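Local coordinates for metallo-beta-lactamase family protein (Thermus thermophilus, PDB 2ZO4) that probably acts as a zinc-dependent hydrolase of the metallo-beta-lactamase superfamily, binding two zinc ions in its active site, at residues A[68-73]-A[169-174]. Residues are numbered along the deposited sequence; the frame is centred on the assembly and turned at random.
Sequences LTHHHP and PGHADG. With ZN (zinc ion), chain B.
His70 and His72 meet His171 through a shared zinc ion, and no direct hydrogen bond joins segments 68-73 and 169-174. The zinc is held by NE2 of His70 and ND1 of His72, while NE2 of His171 binds it at 2.1 Å; Asp190 and water 3, whose O lies 2.0 Å from the zinc, complete the site. The use of ND1 by His72 but NE2 by its partners is the ligand pattern of the superfamily's HxHxDH motif, whose Asp74 and His75 bind the second zinc with Asp190 and His233. Metal binding draws ND1 of His72 to 3.1 Å from NE2 of His171 without a proton between them. The edge of the His72 ring, led by CE1, points at the face of His171 in an offset T-shaped pair with planes at 70°. His171 reaches the metal with CG anti to its backbone N (chi1 179°), and Asn199 O accepts a hydrogen bond from its ND1. On the other segment, His70 ND1 donates to Thr69 OG1 (2.7 Å), nearly in the ring plane, a second-shell bond that fixes the ring's rotation. CB of Ala172 packs 3.7 Å from CB of His70 and also touches the ring of His71, which is hydrogen-bonded to Glu95 and Tyr205. Water 2 accepts from His72 NE2 at 2.8 Å and donates weakly to His171 O, so it spans the segments. This buried contact joins the loop from strand 65-68 of the six-stranded mixed sheet into helix 73-76 to the loop linking strands 161-167 and 176-180 of the other, bridging the two halves of the αββα fold.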
loop_
_atom_site.group_PDB
_atom_site.type_symbol
_atom_site.label_atom_id
_atom_site.label_comp_id
_atom_site.label_asym_id
_atom_site.label_seq_id
_atom_site.Cartn_x
_atom_site.Cartn_y
_atom_site.Cartn_z
ATOM N N LEU A 68 -10.234 3.098 3.161
ATOM C CA LEU A 68 -8.966 3.038 2.430
ATOM C C LEU A 68 -7.880 2.313 3.210
ATOM O O LEU A 68 -7.575 2.676 4.346
ATOM C CB LEU A 68 -8.472 4.445 2.055
ATOM C CG LEU A 68 -9.345 5.299 1.130
ATOM C CD1 LEU A 68 -8.689 6.656 0.878
ATOM C CD2 LEU A 68 -9.641 4.590 -0.189
ATOM N N THR A 69 -7.289 1.297 2.589
ATOM C CA THR A 69 -6.156 0.597 3.188
ATOM C C THR A 69 -4.927 1.500 3.231
ATOM O O THR A 69 -4.207 1.521 4.229
ATOM C CB THR A 69 -5.829 -0.724 2.454
ATOM O OG1 THR A 69 -5.513 -0.450 1.084
ATOM C CG2 THR A 69 -7.013 -1.693 2.533
ATOM N N HIS A 70 -4.708 2.257 2.154
ATOM C CA HIS A 70 -3.589 3.198 2.059
ATOM C C HIS A 70 -3.738 4.215 0.915
ATOM O O HIS A 70 -4.715 4.181 0.159
ATOM C CB HIS A 70 -2.243 2.459 1.983
ATOM C CG HIS A 70 -2.109 1.530 0.810
ATOM N ND1 HIS A 70 -3.003 0.513 0.552
ATOM C CD2 HIS A 70 -1.154 1.442 -0.145
ATOM C CE1 HIS A 70 -2.615 -0.152 -0.521
ATOM N NE2 HIS A 70 -1.495 0.390 -0.963
ATOM N N HIS A 71 -2.747 5.101 0.804
ATOM C CA HIS A 71 -2.788 6.269 -0.078
ATOM C C HIS A 71 -2.318 6.029 -1.515
ATOM O O HIS A 71 -2.366 6.955 -2.335
ATOM C CB HIS A 71 -1.912 7.383 0.504
ATOM C CG HIS A 71 -0.446 7.132 0.334
ATOM N ND1 HIS A 71 0.271 6.318 1.183
ATOM C CD2 HIS A 71 0.435 7.570 -0.597
ATOM C CE1 HIS A 71 1.532 6.273 0.790
ATOM N NE2 HIS A 71 1.658 7.026 -0.287
ATOM N N HIS A 72 -1.822 4.830 -1.819
ATOM C CA HIS A 72 -1.314 4.564 -3.165
ATOM C C HIS A 72 -2.440 4.743 -4.189
ATOM O O HIS A 72 -3.603 4.451 -3.886
ATOM C CB HIS A 72 -0.655 3.180 -3.266
ATOM C CG HIS A 72 0.610 3.050 -2.468
ATOM N ND1 HIS A 72 1.199 1.832 -2.202
ATOM C CD2 HIS A 72 1.388 3.981 -1.864
ATOM C CE1 HIS A 72 2.290 2.021 -1.480
ATOM N NE2 HIS A 72 2.427 3.315 -1.261
ATOM N N PRO A 73 -2.102 5.239 -5.396
ATOM C CA PRO A 73 -3.113 5.680 -6.364
ATOM C C PRO A 73 -4.138 4.605 -6.743
ATOM O O PRO A 73 -5.308 4.920 -6.937
ATOM C CB PRO A 73 -2.281 6.089 -7.589
ATOM C CG PRO A 73 -0.949 5.432 -7.398
ATOM C CD PRO A 73 -0.734 5.394 -5.925
ATOM N N PRO A 169 1.960 -0.675 9.180
ATOM C CA PRO A 169 2.903 0.186 8.469
ATOM C C PRO A 169 4.014 -0.614 7.785
ATOM O O PRO A 169 4.288 -1.750 8.179
ATOM C CB PRO A 169 3.486 1.058 9.585
ATOM C CG PRO A 169 3.357 0.218 10.815
ATOM C CD PRO A 169 2.061 -0.501 10.641
ATOM N N GLY A 170 4.633 -0.021 6.766
ATOM C CA GLY A 170 5.691 -0.676 6.005
ATOM C C GLY A 170 5.525 -0.434 4.521
ATOM O O GLY A 170 6.286 0.325 3.918
ATOM N N HIS A 171 4.525 -1.081 3.931
ATOM C CA HIS A 171 4.154 -0.829 2.545
ATOM C C HIS A 171 3.717 0.629 2.355
ATOM O O HIS A 171 4.034 1.256 1.348
ATOM C CB HIS A 171 3.048 -1.784 2.108
ATOM C CG HIS A 171 2.598 -1.574 0.697
ATOM N ND1 HIS A 171 3.340 -1.984 -0.388
ATOM C CD2 HIS A 171 1.493 -0.977 0.193
ATOM C CE1 HIS A 171 2.706 -1.665 -1.500
ATOM N NE2 HIS A 171 1.582 -1.054 -1.176
ATOM N N ALA A 172 2.974 1.147 3.330
ATOM C CA ALA A 172 2.681 2.574 3.436
ATOM C C ALA A 172 2.623 2.917 4.914
ATOM O O ALA A 172 2.354 2.048 5.746
ATOM C CB ALA A 172 1.367 2.924 2.740
ATOM N N ASP A 173 2.875 4.179 5.242
ATOM C CA ASP A 173 3.016 4.603 6.642
ATOM C C ASP A 173 1.749 4.377 7.471
ATOM O O ASP A 173 1.816 3.838 8.576
ATOM C CB ASP A 173 3.470 6.062 6.700
ATOM C CG ASP A 173 4.756 6.295 5.919
ATOM O OD1 ASP A 173 5.801 5.745 6.323
ATOM O OD2 ASP A 173 4.722 7.017 4.896
ATOM N N GLY A 174 0.604 4.781 6.927
ATOM C CA GLY A 174 -0.688 4.564 7.579
ATOM C C GLY A 174 -1.479 3.476 6.878
ATOM O O GLY A 174 -2.693 3.593 6.689
HETATM ZN ZN ZN B . 0.150 -0.132 -2.382
HETATM O O HOH W 1 -5.504 3.641 5.653
HETATM O O HOH W 2 4.307 4.494 0.449
HETATM O O HOH W 3 -0.521 -0.364 -4.262
#